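Alpha-L-arabinosidase (Xanthomonas axonopodis pv. citri, PDB 6D25) probably removes arabinofuranosyl side groups from arabinoxylans, including internally di-substituted ones, as a trimeric GH51 arabinofuranosidase. Local coordinates at residues K233-A238 and F259-S264. Sequence-based numbering, arbitrary orientation.
Sequences KILKIA and FMDGLS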
ATOM      1  N   LYS A 233     -22.141 -11.868  11.357  1.00 21.87           N
ATOM      2  CA  LYS A 233     -20.684 -11.938  11.588  1.00 22.91           C
ATOM      3  C   LYS A 233     -19.974 -12.416  10.312  1.00 20.98           C
ATOM      4  O   LYS A 233     -20.283 -13.489   9.776  1.00 21.11           O
ATOM      5  CB  LYS A 233     -20.447 -12.881  12.766  1.00 24.88           C
ATOM      6  CG  LYS A 233     -18.995 -13.225  13.014  1.00 28.58           C
ATOM      7  CD  LYS A 233     -18.170 -12.103  13.571  1.00 30.43           C
ATOM      8  CE  LYS A 233     -17.015 -12.651  14.409  1.00 32.57           C
ATOM      9  NZ  LYS A 233     -15.958 -11.639  14.546  1.00 33.13           N
ATOM     10  N   ILE A 234     -19.034 -11.610   9.840  1.00 19.33           N
ATOM     11  CA  ILE A 234     -18.152 -11.947   8.701  1.00 18.80           C
ATOM     12  C   ILE A 234     -16.816 -12.464   9.266  1.00 18.84           C
ATOM     13  O   ILE A 234     -16.049 -11.696   9.833  1.00 18.97           O
ATOM     14  CB  ILE A 234     -17.936 -10.734   7.795  1.00 18.31           C
ATOM     15  CG1 ILE A 234     -19.275 -10.139   7.337  1.00 19.74           C
ATOM     16  CG2 ILE A 234     -17.067 -11.108   6.596  1.00 18.66           C
ATOM     17  CD1 ILE A 234     -19.155  -8.857   6.528  1.00 19.86           C
ATOM     18  N   LEU A 235     -16.539 -13.750   9.086  1.00 18.67           N
ATOM     19  CA  LEU A 235     -15.278 -14.325   9.554  1.00 18.87           C
ATOM     20  C   LEU A 235     -14.180 -14.008   8.552  1.00 18.57           C
ATOM     21  O   LEU A 235     -14.410 -14.072   7.343  1.00 20.28           O
ATOM     22  CB  LEU A 235     -15.464 -15.846   9.732  1.00 19.56           C
ATOM     23  CG  LEU A 235     -16.487 -16.266  10.790  1.00 20.16           C
ATOM     24  CD1 LEU A 235     -16.702 -17.755  10.711  1.00 21.30           C
ATOM     25  CD2 LEU A 235     -16.072 -15.863  12.191  1.00 20.97           C
ATOM     26  N   LYS A 236     -12.988 -13.736   9.048  1.00 18.17           N
ATOM     27  CA  LYS A 236     -11.886 -13.312   8.179  1.00 18.22           C
ATOM     28  C   LYS A 236     -10.819 -14.400   8.097  1.00 17.68           C
ATOM     29  O   LYS A 236     -10.324 -14.856   9.130  1.00 17.80           O
ATOM     30  CB  LYS A 236     -11.268 -12.028   8.729  1.00 19.97           C
ATOM     31  CG  LYS A 236     -12.222 -10.828   8.713  1.00 22.40           C
ATOM     32  CD  LYS A 236     -11.812  -9.783   9.711  1.00 24.22           C
ATOM     33  CE  LYS A 236     -12.645  -8.536   9.604  1.00 26.87           C
ATOM     34  NZ  LYS A 236     -12.176  -7.516  10.573  1.00 27.27           N
ATOM     35  N   ILE A 237     -10.488 -14.779   6.891  1.00 16.74           N
ATOM     36  CA  ILE A 237      -9.475 -15.781   6.626  1.00 17.56           C
ATOM     37  C   ILE A 237      -8.198 -15.088   6.135  1.00 16.68           C
ATOM     38  O   ILE A 237      -8.209 -14.417   5.100  1.00 15.96           O
ATOM     39  CB  ILE A 237      -9.949 -16.794   5.573  1.00 18.77           C
ATOM     40  CG1 ILE A 237     -11.367 -17.319   5.837  1.00 19.89           C
ATOM     41  CG2 ILE A 237      -8.892 -17.924   5.431  1.00 18.59           C
ATOM     42  CD1 ILE A 237     -11.559 -17.868   7.157  1.00 20.58           C
ATOM     43  N   ALA A 238      -7.118 -15.249   6.883  1.00 16.25           N
ATOM     44  CA  ALA A 238      -5.817 -14.706   6.535  1.00 16.36           C
ATOM     45  C   ALA A 238      -5.091 -15.587   5.514  1.00 16.68           C
ATOM     46  O   ALA A 238      -5.208 -16.807   5.526  1.00 15.26           O
ATOM     47  CB  ALA A 238      -4.997 -14.544   7.786  1.00 16.94           C
ATOM     48  N   PHE A 259      -6.182 -11.282  14.782  1.00 20.91           N
ATOM     49  CA  PHE A 259      -7.039 -10.596  13.819  1.00 21.23           C
ATOM     50  C   PHE A 259      -7.640 -11.542  12.783  1.00 21.46           C
ATOM     51  O   PHE A 259      -8.197 -11.054  11.791  1.00 22.57           O
ATOM     52  CB  PHE A 259      -6.256  -9.498  13.103  1.00 21.46           C
ATOM     53  CG  PHE A 259      -5.734  -8.451  14.036  1.00 22.63           C
ATOM     54  CD1 PHE A 259      -6.623  -7.578  14.665  1.00 23.63           C
ATOM     55  CD2 PHE A 259      -4.396  -8.397  14.357  1.00 23.45           C
ATOM     56  CE1 PHE A 259      -6.151  -6.633  15.569  1.00 24.92           C
ATOM     57  CE2 PHE A 259      -3.923  -7.424  15.226  1.00 25.08           C
ATOM     58  CZ  PHE A 259      -4.803  -6.561  15.854  1.00 25.47           C
ATOM     59  N   MET A 260      -7.508 -12.864  12.962  1.00 20.28           N
ATOM     60  CA  MET A 260      -8.005 -13.781  11.964  1.00 19.43           C
ATOM     61  C   MET A 260      -8.918 -14.813  12.633  1.00 18.88           C
ATOM     62  O   MET A 260      -8.750 -15.129  13.786  1.00 18.49           O
ATOM     63  CB  MET A 260      -6.844 -14.481  11.246  1.00 19.71           C
ATOM     64  CG  MET A 260      -5.872 -15.165  12.177  1.00 20.17           C
ATOM     65  SD  MET A 260      -4.560 -16.067  11.335  1.00 20.47           S
ATOM     66  CE  MET A 260      -3.328 -14.785  11.076  1.00 21.70           C
ATOM     67  N   ASP A 261      -9.880 -15.298  11.867  1.00 17.80           N
ATOM     68  CA  ASP A 261     -10.756 -16.428  12.272  1.00 18.07           C
ATOM     69  C   ASP A 261     -10.240 -17.732  11.653  1.00 16.99           C
ATOM     70  O   ASP A 261     -10.553 -18.841  12.141  1.00 16.50           O
ATOM     71  CB  ASP A 261     -12.204 -16.118  11.876  1.00 18.38           C
ATOM     72  CG  ASP A 261     -12.652 -14.834  12.539  1.00 19.43           C
ATOM     73  OD1 ASP A 261     -12.761 -14.858  13.766  1.00 19.72           O
ATOM     74  OD2 ASP A 261     -12.792 -13.768  11.835  1.00 20.52           O
ATOM     75  N   GLY A 262      -9.437 -17.603  10.606  1.00 15.89           N
ATOM     76  CA  GLY A 262      -8.862 -18.748   9.918  1.00 15.57           C
ATOM     77  C   GLY A 262      -7.575 -18.359   9.214  1.00 15.92           C
ATOM     78  O   GLY A 262      -7.340 -17.143   8.934  1.00 15.70           O
ATOM     79  N   LEU A 263      -6.739 -19.351   8.935  1.00 15.95           N
ATOM     80  CA  LEU A 263      -5.494 -19.179   8.197  1.00 16.30           C
ATOM     81  C   LEU A 263      -5.510 -20.180   7.037  1.00 17.13           C
ATOM     82  O   LEU A 263      -5.668 -21.362   7.279  1.00 16.57           O
ATOM     83  CB  LEU A 263      -4.300 -19.445   9.107  1.00 16.93           C
ATOM     84  CG  LEU A 263      -2.936 -19.305   8.425  1.00 17.30           C
ATOM     85  CD1 LEU A 263      -2.662 -17.862   8.087  1.00 17.19           C
ATOM     86  CD2 LEU A 263      -1.825 -19.830   9.302  1.00 18.07           C
ATOM     87  N   SER A 264      -5.375 -19.716   5.798  1.00 17.46           N
ATOM     88  CA  SER A 264      -5.462 -20.628   4.660  1.00 19.33           C
ATOM     89  C   SER A 264      -4.121 -21.337   4.432  1.00 20.16           C
ATOM     90  O   SER A 264      -3.090 -20.793   4.687  1.00 23.37           O
ATOM     91  CB  SER A 264      -5.946 -19.939   3.431  1.00 19.99           C
ATOM     92  OG  SER A 264      -4.985 -19.019   2.993  1.00 22.61           O
TER
HETATM   93  O   HOH W   1     -14.429 -11.586  12.101  1.00 29.44           O
HETATM   94  O   HOH W   2     -13.585 -12.944  14.988  1.00 32.80           O
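With CG of Asp-261 anti to its own carbonyl carbon (chi1 -58°), the carboxylate reaches back to the start of the neighbouring strand, where OD2 accepts a nearly straight hydrogen bond from Lys-236 N (2.8 Å) through its anti lone pair. This bond lies just ahead of the parallel pairing of strands 235-238 and 262-269, which starts at Ile-237 and Gly-262; helix 246-256 joins them as a beta-alpha-beta crossover of the (beta/alpha)8 barrel expected of GH51 catalytic domains. Lys-236 O is gripped twice, by Asp-261 N, lying in the plane of the Lys-236 carbonyl, and by Gly-262 N, longer (3.2 Å) and tilted from that plane. Farther along, Ala-238 N donates to Gly-262 O and Ser-264 N to Ala-238 O. CD1 of Ile-237 lies 4.0 Å from Gly-262 CA, over backbone that carries no side chain. Ala-238 CB occupies the face opposite Ile-237; Met-260, from the loop before the strand, bends its thioether so that CE meets this CB at 3.7 Å, both side chains also touching Phe-219. Lys-236 NZ turns away from Asp-261 to bond Gln-223 O of helix 212-224. Leu-235 crosses the Asp-261 side chain at about a right angle, Leu-235 CD2 3.6 Å from Asp-261 CG. One water links Lys-233 NZ, Ile-234 O and Asp-261 OD2, donating to OD2 at 2.7 Å.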